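PDB 3M5K: putative NADH dehydrogenase/NAD(P)H nitroreductase, which binds flavin mononucleotide and is probably an FMN-dependent oxidoreductase of the nitroreductase type, two chains forming the assembly. Local coordinates for residues 12-17 against 156-161; 38-43 against 102-107; 81-86 against 143-148. One frame throughout, in Å; residues are numbered along the deposited sequence. Where two conformers were deposited one is given.

Contact 1: 12-17 against 156-161; sequences ILNRKS and ETPKNK. With FMN (flavin mononucleotide), chain C.
Lys16 carries its CG in the crowded position between the backbone N and the carbonyl carbon (chi1 69°), and bends at chi2 and chi3 lay the chain across Glu156, with Lys16 CD 3.5 Å from Glu156 CB. The ammonium folds back onto its own segment, where Lys16 NZ donates to Asn14 O, and it also pairs with Glu110 in a salt bridge. Pro158 fits against the carbonyls at the end of helix 7-14: Pro158 CB lies 3.5 Å from Leu13 O, and the ring runs alongside the Asn14 side chain.

No hydrogen bond joins the segments directly; water and the FMN phosphate do that work. One water donates to both Leu13 O and Lys159 O. Another accepts from Lys159 N, close to Arg15 O and the phosphate. Arg15 holds its CG anti to the backbone N and then bends, presenting the guanidinium edge to the phosphate: Arg15 NH1 reaches FMN O2P at 2.8 Å (167° at the hydrogen), and Arg15 NH2 reaches O1P at 3.0 Å. Ser17 N donates almost straight to O3P (173°), while Ser17 OG bonds O2P at 2.6 Å. From the other segment, Lys161 NZ grips O1P at 2.7 Å and Lys159 NZ takes O3P. Arg15 NH2 and Lys161 NZ end up 3.4 Å apart, two like charges whose repulsion the shared O1P probably offsets. This is the phosphate end of the flavin pocket, and Ala40 O and Ala41 O of the second subunit accept further bonds from Arg15 and Lys161 respectively.

Arg15 leans on Gln103, Leu106 and Leu107 of helix 94-111, and segment 156-161 lies in the loop between strands 141-150 and 167-169.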
loop_
_atom_site.group_PDB
_atom_site.type_symbol
_atom_site.label_atom_id
_atom_site.label_comp_id
_atom_site.label_asym_id
_atom_site.label_seq_id
_atom_site.Cartn_x
_atom_site.Cartn_y
_atom_site.Cartn_z
ATOM N N ILE A 12 7.369 -3.882 9.505
ATOM C CA ILE A 12 5.973 -3.485 9.352
ATOM C C ILE A 12 5.415 -2.895 10.661
ATOM O O ILE A 12 4.777 -1.832 10.670
ATOM C CB ILE A 12 5.079 -4.657 8.832
ATOM C CG1 ILE A 12 5.414 -5.011 7.360
ATOM C CG2 ILE A 12 3.564 -4.358 9.028
ATOM C CD1 ILE A 12 4.844 -6.308 6.861
ATOM N N LEU A 13 5.660 -3.563 11.777
ATOM C CA LEU A 13 5.084 -3.111 13.048
ATOM C C LEU A 13 5.827 -1.897 13.695
ATOM O O LEU A 13 5.245 -1.156 14.486
ATOM C CB LEU A 13 4.941 -4.324 14.002
ATOM C CG LEU A 13 3.975 -5.424 13.535
ATOM C CD1 LEU A 13 4.164 -6.711 14.412
ATOM C CD2 LEU A 13 2.459 -4.993 13.463
ATOM N N ASN A 14 7.072 -1.663 13.303
ATOM C CA ASN A 14 7.851 -0.533 13.807
ATOM C C ASN A 14 7.875 0.712 12.931
ATOM O O ASN A 14 8.344 1.757 13.368
ATOM C CB ASN A 14 9.276 -0.986 14.090
ATOM C CG ASN A 14 9.332 -1.907 15.293
ATOM O OD1 ASN A 14 8.868 -1.552 16.368
ATOM N ND2 ASN A 14 9.851 -3.095 15.104
ATOM N N ARG A 15 7.390 0.603 11.694
ATOM C CA ARG A 15 7.308 1.772 10.824
ATOM C C ARG A 15 6.501 2.909 11.503
ATOM O O ARG A 15 5.456 2.667 12.120
ATOM C CB ARG A 15 6.673 1.381 9.472
ATOM C CG ARG A 15 6.625 2.527 8.438
ATOM C CD ARG A 15 5.314 2.491 7.561
ATOM N NE ARG A 15 4.135 2.422 8.409
ATOM C CZ ARG A 15 3.574 3.455 9.031
ATOM N NH1 ARG A 15 4.042 4.682 8.847
ATOM N NH2 ARG A 15 2.536 3.262 9.829
ATOM N N LYS A 16 6.989 4.146 11.402
ATOM C CA LYS A 16 6.218 5.315 11.812
ATOM C C LYS A 16 6.510 6.485 10.894
ATOM O O LYS A 16 7.508 6.481 10.202
ATOM C CB LYS A 16 6.526 5.716 13.265
ATOM C CG LYS A 16 7.959 6.298 13.509
ATOM C CD LYS A 16 8.819 5.272 14.241
ATOM C CE LYS A 16 9.769 4.650 13.375
ATOM N NZ LYS A 16 10.546 3.673 14.116
ATOM N N SER A 17 5.615 7.470 10.889
ATOM C CA SER A 17 5.805 8.689 10.112
ATOM C C SER A 17 6.910 9.515 10.811
ATOM O O SER A 17 6.823 9.755 12.012
ATOM C CB SER A 17 4.505 9.466 10.022
ATOM O OG SER A 17 3.592 8.822 9.148
ATOM N N GLU A 156 12.041 7.705 17.452
ATOM C CA GLU A 156 10.622 7.807 17.184
ATOM C C GLU A 156 10.045 6.452 17.576
ATOM O O GLU A 156 10.712 5.432 17.448
ATOM C CB GLU A 156 10.406 8.069 15.686
ATOM C CG GLU A 156 11.188 9.266 15.090
ATOM C CD GLU A 156 10.465 10.593 15.276
ATOM O OE1 GLU A 156 9.286 10.562 15.703
ATOM O OE2 GLU A 156 11.073 11.660 14.999
ATOM N N THR A 157 8.791 6.445 18.008
ATOM C CA THR A 157 8.126 5.233 18.466
ATOM C C THR A 157 6.881 4.962 17.608
ATOM O O THR A 157 6.121 5.887 17.295
ATOM C CB THR A 157 7.729 5.373 19.944
ATOM O OG1 THR A 157 8.815 5.975 20.664
ATOM C CG2 THR A 157 7.372 4.015 20.553
ATOM N N PRO A 158 6.682 3.699 17.195
ATOM C CA PRO A 158 5.516 3.388 16.371
ATOM C C PRO A 158 4.219 3.410 17.168
ATOM O O PRO A 158 4.234 3.268 18.391
ATOM C CB PRO A 158 5.808 1.970 15.881
ATOM C CG PRO A 158 6.628 1.383 16.989
ATOM C CD PRO A 158 7.498 2.502 17.463
ATOM N N LYS A 159 3.107 3.615 16.475
ATOM C CA LYS A 159 1.796 3.486 17.088
ATOM C C LYS A 159 1.403 2.020 17.067
ATOM O O LYS A 159 1.746 1.298 16.104
ATOM C CB LYS A 159 0.756 4.341 16.349
ATOM C CG LYS A 159 1.155 5.816 16.299
ATOM C CD LYS A 159 0.223 6.633 15.457
ATOM C CE LYS A 159 0.695 8.118 15.309
ATOM N NZ LYS A 159 2.141 8.227 14.902
ATOM N N ASN A 160 0.724 1.570 18.129
ATOM C CA ASN A 160 0.109 0.238 18.124
ATOM C C ASN A 160 -1.358 0.391 17.806
ATOM O O ASN A 160 -2.155 0.817 18.642
ATOM C CB ASN A 160 0.282 -0.526 19.445
ATOM C CG ASN A 160 -0.330 -1.945 19.388
ATOM O OD1 ASN A 160 -0.886 -2.366 18.364
ATOM N ND2 ASN A 160 -0.209 -2.682 20.486
ATOM N N LYS A 161 -1.709 0.025 16.583
ATOM C CA LYS A 161 -3.037 0.289 16.056
ATOM C C LYS A 161 -3.949 -0.959 16.121
ATOM O O LYS A 161 -5.080 -0.919 15.633
ATOM C CB LYS A 161 -2.918 0.751 14.596
ATOM C CG LYS A 161 -2.020 1.974 14.336
ATOM C CD LYS A 161 -2.354 2.615 12.974
ATOM C CE LYS A 161 -1.349 3.707 12.548
ATOM N NZ LYS A 161 -0.128 3.114 11.999
HETATM N N1 FMN C . 1.097 13.155 7.329
HETATM C C2 FMN C . 1.387 14.507 7.200
HETATM O O2 FMN C . 2.187 15.069 7.957
HETATM N N3 FMN C . 0.787 15.246 6.206
HETATM C C4 FMN C . -0.140 14.719 5.333
HETATM O O4 FMN C . -0.612 15.453 4.480
HETATM C C4A FMN C . -0.465 13.356 5.453
HETATM N N5 FMN C . -1.420 12.765 4.618
HETATM C C5A FMN C . -1.549 11.380 4.642
HETATM C C6 FMN C . -2.348 10.779 3.672
HETATM C C7 FMN C . -2.490 9.390 3.595
HETATM C C7M FMN C . -3.389 8.890 2.454
HETATM C C8 FMN C . -1.788 8.554 4.532
HETATM C C8M FMN C . -1.848 7.037 4.547
HETATM C C9 FMN C . -1.004 9.157 5.500
HETATM C C9A FMN C . -0.863 10.587 5.582
HETATM N N10 FMN C . -0.084 11.230 6.586
HETATM C C10 FMN C . 0.177 12.587 6.464
HETATM C "C1'" FMN C . 0.615 10.488 7.696
HETATM C "C2'" FMN C . -0.408 10.145 8.790
HETATM O "O2'" FMN C . -0.642 11.268 9.631
HETATM C "C3'" FMN C . 0.075 8.952 9.633
HETATM O "O3'" FMN C . 0.241 7.790 8.836
HETATM C "C4'" FMN C . -0.821 8.677 10.836
HETATM O "O4'" FMN C . -0.809 9.774 11.764
HETATM C "C5'" FMN C . -0.391 7.381 11.524
HETATM O "O5'" FMN C . 0.923 7.498 12.044
HETATM P P FMN C . 2.136 6.523 11.620
HETATM O O1P FMN C . 1.720 5.107 11.997
HETATM O O2P FMN C . 2.461 6.669 10.130
HETATM O O3P FMN C . 3.336 6.985 12.397
HETATM O O HOH W 1 2.850 -1.370 15.762
HETATM O O HOH W 2 3.484 3.786 13.778
#

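Contact 2: 38-43 against 102-107; sequences GMAAPS and SQNLLL. With FMN (flavin mononucleotide), chain E.
Where helix 28-39 runs out against helix 94-111, close to the dimer interface of this nitroreductase fold, Gly38 and Asn104 pack together. Asn104 CB sits 4.0 Å from Gly38 N. With only a hydrogen on Gly38, the backbones come close, Gly38 CA standing 5.0 Å from Leu105 CA.

Asn104 does most of the touching. Its CG is anti to the carbonyl carbon (chi1 -83°), which carries the carboxamide out toward the turn after Gly38, where Ala41 N donates to Gly38 O. There Asn104 ND2 comes within 3.3 Å of Ala41 N, a meeting of two donors and not a hydrogen bond, and packs near the methyls of Ala40 and Ala41. The amide nitrogen donates to Ala37 O and to a water, 3.1 Å from Asn104 ND2, that also lies close to Ala40 O. On the other branch, Asn104 OD1 accepts from Gln103 NE2 of the second subunit.

Beyond the turn the chain reaches the flavin whose phosphate is held by the second subunit. Ser43 N donates to FMN O3' at 3.1 Å (158°), and Pro42 CB approaches the same oxygen at 3.2 Å, with the flavin methyl C8M nearby. Ser43 OG is tied in turn to Asp97 and to Arg48 N.

The Asn104 carboxamide therefore has a defined rotation: turned over, it would set an oxygen against Ala37 O and a nitrogen against the incoming Gln103 donor. The charges of the second subunit near the Ala40 and Ala41 carbonyls would probably polarise them.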
loop_
_atom_site.group_PDB
_atom_site.type_symbol
_atom_site.label_atom_id
_atom_site.label_comp_id
_atom_site.label_asym_id
_atom_site.label_seq_id
_atom_site.Cartn_x
_atom_site.Cartn_y
_atom_site.Cartn_z
ATOM N N GLY A 38 9.345 0.404 -4.262
ATOM C CA GLY A 38 8.056 0.849 -4.801
ATOM C C GLY A 38 7.608 0.142 -6.059
ATOM O O GLY A 38 6.452 -0.258 -6.192
HETATM N N MSE A 39 8.555 -0.037 -6.979
HETATM C CA MSE A 39 8.290 -0.649 -8.278
HETATM C C MSE A 39 7.932 -2.135 -8.167
HETATM O O MSE A 39 7.343 -2.683 -9.096
HETATM C CB MSE A 39 9.512 -0.496 -9.188
HETATM C CG MSE A 39 9.882 0.940 -9.458
HETATM SE SE MSE A 39 11.449 1.157 -10.522
HETATM C CE MSE A 39 11.009 2.993 -11.137
ATOM N N ALA A 40 8.261 -2.753 -7.028
ATOM C CA ALA A 40 7.936 -4.172 -6.768
ATOM C C ALA A 40 6.469 -4.409 -6.335
ATOM O O ALA A 40 6.038 -5.548 -6.133
ATOM C CB ALA A 40 8.898 -4.767 -5.754
ATOM N N ALA A 41 5.690 -3.345 -6.184
ATOM C CA ALA A 41 4.270 -3.462 -5.808
ATOM C C ALA A 41 3.492 -4.349 -6.763
ATOM O O ALA A 41 3.860 -4.487 -7.949
ATOM C CB ALA A 41 3.601 -2.071 -5.762
ATOM N N PRO A 42 2.379 -4.911 -6.262
ATOM C CA PRO A 42 1.430 -5.534 -7.173
ATOM C C PRO A 42 0.740 -4.428 -7.995
ATOM O O PRO A 42 0.779 -3.265 -7.605
ATOM C CB PRO A 42 0.417 -6.189 -6.240
ATOM C CG PRO A 42 0.450 -5.331 -4.999
ATOM C CD PRO A 42 1.900 -4.918 -4.873
ATOM N N SER A 43 0.079 -4.807 -9.084
ATOM C CA SER A 43 -0.502 -3.852 -10.014
ATOM C C SER A 43 -1.669 -4.496 -10.743
ATOM O O SER A 43 -1.534 -5.581 -11.306
ATOM C CB SER A 43 0.596 -3.411 -11.044
ATOM O OG SER A 43 0.060 -2.600 -12.058
ATOM N N SER A 102 3.747 3.045 -2.627
ATOM C CA SER A 102 4.080 3.964 -1.540
ATOM C C SER A 102 4.412 3.220 -0.256
ATOM O O SER A 102 5.408 3.531 0.409
ATOM C CB SER A 102 2.970 5.009 -1.358
ATOM O OG SER A 102 2.924 5.859 -2.496
ATOM N N GLN A 103 3.565 2.251 0.120
ATOM C CA GLN A 103 3.791 1.460 1.315
ATOM C C GLN A 103 5.087 0.648 1.264
ATOM O O GLN A 103 5.824 0.625 2.255
ATOM C CB GLN A 103 2.553 0.565 1.631
ATOM C CG GLN A 103 2.610 -0.191 2.994
ATOM C CD GLN A 103 2.806 0.733 4.164
ATOM O OE1 GLN A 103 2.549 1.943 4.063
ATOM N NE2 GLN A 103 3.247 0.183 5.289
ATOM N N ASN A 104 5.394 0.029 0.113
ATOM C CA ASN A 104 6.715 -0.610 -0.065
ATOM C C ASN A 104 7.879 0.365 0.207
ATOM O O ASN A 104 8.888 0.002 0.842
ATOM C CB ASN A 104 6.906 -1.175 -1.466
ATOM C CG ASN A 104 6.296 -2.555 -1.672
ATOM O OD1 ASN A 104 5.726 -3.150 -0.753
ATOM N ND2 ASN A 104 6.370 -3.038 -2.926
ATOM N N LEU A 105 7.719 1.598 -0.282
ATOM C CA LEU A 105 8.774 2.623 -0.186
ATOM C C LEU A 105 8.978 2.987 1.284
ATOM O O LEU A 105 10.119 3.041 1.775
ATOM C CB LEU A 105 8.445 3.840 -1.048
ATOM C CG LEU A 105 9.514 4.917 -1.191
ATOM C CD1 LEU A 105 9.323 5.565 -2.564
ATOM C CD2 LEU A 105 9.505 5.948 -0.038
ATOM N N LEU A 106 7.886 3.181 2.009
ATOM C CA LEU A 106 7.969 3.537 3.426
ATOM C C LEU A 106 8.616 2.424 4.255
ATOM O O LEU A 106 9.385 2.689 5.197
ATOM C CB LEU A 106 6.571 3.861 3.973
ATOM C CG LEU A 106 5.811 5.114 3.459
ATOM C CD1 LEU A 106 4.463 5.195 4.183
ATOM C CD2 LEU A 106 6.607 6.450 3.628
ATOM N N LEU A 107 8.292 1.161 3.929
ATOM C CA LEU A 107 8.879 0.025 4.633
ATOM C C LEU A 107 10.355 -0.102 4.308
ATOM O O LEU A 107 11.190 -0.373 5.205
ATOM C CB LEU A 107 8.119 -1.260 4.274
ATOM C CG LEU A 107 6.670 -1.383 4.806
ATOM C CD1 LEU A 107 5.987 -2.653 4.245
ATOM C CD2 LEU A 107 6.637 -1.352 6.380
HETATM N N1 FMN E . -4.977 -10.661 -9.621
HETATM C C2 FMN E . -6.019 -11.557 -9.870
HETATM O O2 FMN E . -5.787 -12.752 -10.120
HETATM N N3 FMN E . -7.313 -11.113 -9.899
HETATM C C4 FMN E . -7.626 -9.785 -9.683
HETATM O O4 FMN E . -8.819 -9.457 -9.715
HETATM C C4A FMN E . -6.572 -8.869 -9.444
HETATM N N5 FMN E . -6.807 -7.495 -9.288
HETATM C C5A FMN E . -5.807 -6.684 -8.820
HETATM C C6 FMN E . -6.117 -5.375 -8.481
HETATM C C7 FMN E . -5.155 -4.541 -7.927
HETATM C C7M FMN E . -5.506 -3.112 -7.557
HETATM C C8 FMN E . -3.854 -5.016 -7.731
HETATM C C8M FMN E . -2.813 -4.109 -7.103
HETATM C C9 FMN E . -3.546 -6.340 -8.076
HETATM C C9A FMN E . -4.511 -7.186 -8.641
HETATM N N10 FMN E . -4.208 -8.501 -9.053
HETATM C C10 FMN E . -5.247 -9.337 -9.399
HETATM C "C1'" FMN E . -2.797 -9.018 -9.009
HETATM C "C2'" FMN E . -1.997 -8.535 -10.246
HETATM O "O2'" FMN E . -2.404 -9.236 -11.426
HETATM C "C3'" FMN E . -0.494 -8.655 -9.982
HETATM O "O3'" FMN E . -0.130 -7.857 -8.877
HETATM C "C4'" FMN E . 0.371 -8.318 -11.198
HETATM O "O4'" FMN E . 0.169 -9.302 -12.196
HETATM C "C5'" FMN E . 1.836 -8.251 -10.831
HETATM O "O5'" FMN E . 2.244 -9.566 -10.435
HETATM P P FMN E . 2.831 -9.813 -8.991
HETATM O O1P FMN E . 4.110 -9.027 -8.798
HETATM O O2P FMN E . 1.764 -9.475 -7.951
HETATM O O3P FMN E . 3.133 -11.335 -8.976
HETATM O O HOH W 3 6.273 -6.092 -3.421
#

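Contact 3: 81-86 against 143-148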
loop_
_atom_site.group_PDB
_atom_site.type_symbol
_atom_site.label_atom_id
_atom_site.label_comp_id
_atom_site.label_asym_id
_atom_site.label_seq_id
_atom_site.Cartn_x
_atom_site.Cartn_y
_atom_site.Cartn_z
ATOM N N ILE A 81 10.473 12.134 -2.434
ATOM C CA ILE A 81 10.008 11.372 -3.568
ATOM C C ILE A 81 8.496 11.565 -3.744
ATOM O O ILE A 81 7.716 11.395 -2.800
ATOM C CB ILE A 81 10.318 9.866 -3.412
ATOM C CG1 ILE A 81 11.843 9.666 -3.283
ATOM C CG2 ILE A 81 9.753 9.081 -4.605
ATOM C CD1 ILE A 81 12.275 8.249 -2.841
ATOM N N VAL A 82 8.107 11.916 -4.957
ATOM C CA VAL A 82 6.691 12.098 -5.326
ATOM C C VAL A 82 6.219 10.900 -6.142
ATOM O O VAL A 82 6.751 10.636 -7.231
ATOM C CB VAL A 82 6.492 13.431 -6.104
ATOM C CG1 VAL A 82 5.024 13.641 -6.526
ATOM C CG2 VAL A 82 6.998 14.632 -5.200
ATOM N N VAL A 83 5.284 10.130 -5.574
ATOM C CA VAL A 83 4.717 8.996 -6.274
ATOM C C VAL A 83 3.508 9.470 -7.069
ATOM O O VAL A 83 2.599 10.063 -6.508
ATOM C CB VAL A 83 4.353 7.816 -5.309
ATOM C CG1 VAL A 83 3.813 6.605 -6.139
ATOM C CG2 VAL A 83 5.569 7.457 -4.397
ATOM N N CYS A 84 3.519 9.177 -8.377
ATOM C CA CYS A 84 2.483 9.578 -9.312
ATOM C C CYS A 84 1.869 8.374 -10.022
ATOM O O CYS A 84 2.517 7.332 -10.154
ATOM C CB CYS A 84 3.057 10.512 -10.379
ATOM S SG CYS A 84 3.880 12.002 -9.746
ATOM N N GLY A 85 0.636 8.536 -10.495
ATOM C CA GLY A 85 0.019 7.528 -11.317
ATOM C C GLY A 85 -0.298 8.047 -12.690
ATOM O O GLY A 85 -0.600 9.247 -12.890
ATOM N N ASP A 86 -0.110 7.171 -13.667
ATOM C CA ASP A 86 -0.471 7.485 -15.031
ATOM C C ASP A 86 -1.929 7.061 -15.260
ATOM O O ASP A 86 -2.269 5.867 -15.337
ATOM C CB ASP A 86 0.508 6.815 -16.016
ATOM C CG ASP A 86 0.226 7.173 -17.474
ATOM O OD1 ASP A 86 -0.935 7.402 -17.821
ATOM O OD2 ASP A 86 1.179 7.180 -18.280
ATOM N N PRO A 143 -0.197 13.286 -9.244
ATOM C CA PRO A 143 0.573 13.051 -8.022
ATOM C C PRO A 143 -0.265 12.534 -6.837
ATOM O O PRO A 143 -1.277 13.152 -6.458
ATOM C CB PRO A 143 1.168 14.427 -7.709
ATOM C CG PRO A 143 0.127 15.405 -8.287
ATOM C CD PRO A 143 -0.374 14.745 -9.527
ATOM N N LEU A 144 0.152 11.379 -6.289
ATOM C CA LEU A 144 -0.561 10.768 -5.174
ATOM C C LEU A 144 -0.137 11.445 -3.864
ATOM O O LEU A 144 -0.958 11.729 -2.999
ATOM C CB LEU A 144 -0.278 9.260 -5.057
ATOM C CG LEU A 144 -1.011 8.565 -3.880
ATOM C CD1 LEU A 144 -2.567 8.747 -3.977
ATOM C CD2 LEU A 144 -0.605 7.057 -3.880
ATOM N N ASN A 145 1.161 11.642 -3.726
ATOM C CA ASN A 145 1.752 12.077 -2.446
ATOM C C ASN A 145 3.100 12.749 -2.639
ATOM O O ASN A 145 3.672 12.689 -3.711
ATOM C CB ASN A 145 1.850 10.888 -1.461
ATOM C CG ASN A 145 2.585 9.684 -2.037
ATOM O OD1 ASN A 145 3.516 9.825 -2.837
ATOM N ND2 ASN A 145 2.147 8.480 -1.655
ATOM N N VAL A 146 3.587 13.406 -1.585
ATOM C CA VAL A 146 4.986 13.757 -1.470
ATOM C C VAL A 146 5.536 13.042 -0.259
ATOM O O VAL A 146 4.962 13.108 0.842
ATOM C CB VAL A 146 5.229 15.320 -1.344
ATOM C CG1 VAL A 146 6.765 15.608 -1.320
ATOM C CG2 VAL A 146 4.474 16.093 -2.459
ATOM N N ILE A 147 6.655 12.369 -0.438
ATOM C CA ILE A 147 7.269 11.592 0.651
ATOM C C ILE A 147 8.668 12.167 0.939
ATOM O O ILE A 147 9.636 11.812 0.287
ATOM C CB ILE A 147 7.374 10.049 0.328
ATOM C CG1 ILE A 147 5.979 9.488 -0.075
ATOM C CG2 ILE A 147 7.984 9.285 1.508
ATOM C CD1 ILE A 147 5.956 8.011 -0.447
ATOM N N PRO A 148 8.744 13.073 1.925
ATOM C CA PRO A 148 10.071 13.489 2.363
ATOM C C PRO A 148 10.782 12.297 2.989
ATOM O O PRO A 148 10.146 11.441 3.624
ATOM C CB PRO A 148 9.807 14.578 3.398
ATOM C CG PRO A 148 8.336 14.861 3.362
ATOM C CD PRO A 148 7.659 13.713 2.679
#
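Ile81 and Ile147 form an antiparallel hydrogen-bonded pair, with Ile81 N giving to Ile147 O at 2.9 Å and Ile147 N returning a bond to Ile81 O at 2.8 Å. Farther along, Leu144 N donates in the carbonyl plane to Val83 O, also at 2.8 Å. Val83 N finds a side chain instead of a backbone carbonyl: Asn145 CG lies between its own N and carbonyl carbon (chi1 54°), which brings Asn145 OD1 to 3.3 Å from Val83 N, the donor nearly in line with the amide C=O.

This side-chain bond sits at a beta bulge: between the pairs Ile81–Ile147 and Cys84–Pro143 the second strand holds one residue more than the first, and Leu144 there has a helix-like psi of -45°. The strands, 79-86 and 141-150, are the central pair of the four-stranded antiparallel sheet.

On one face Val82 CG2 meets Val146 CG2 at 4.0 Å, and Val82 CG1 lies alongside Pro143 CB, which also touches Cys84 SG; helix 125-135 packs here through Val131 and Leu135. On the other face Val83 CG2 meets Ile147 CD1 at 4.0 Å, beneath helix 94-111. Asn145 ND2 is fixed from that helix by Ser102 OG, so the carboxamide links strand, bulge and helix. An alanine in place of Asn145 would probably leave Val83 N and Ser102 OG without these partners and open a gap beside Val83. The Leu144 side chain packs against Trp118 of strand 115-120 and Cys98 and Ser99 of helix 94-111, about 6 Å from an FMN, and Leu96 of the second subunit closes in on it.

In the fold
Along the chain, contact 1 brackets the other two, joining residues near the start to the loop after the last long strand, while the segments of contacts 2 and 3 alternate. Helix 94-111 links all three. Contacts 2 and 3 lie 12 Å apart between centres and touch through it, Leu106 meeting Ile147; contacts 1 and 2, 18 Å apart, touch where Ile12 packs on Leu107. Contacts 1 and 3 stay separate, their nearest atoms about 8 Å apart. The sheet of contact 3 thus backs the helix, while contacts 1 and 2 reach the second subunit, so each flavin is bound by both chains.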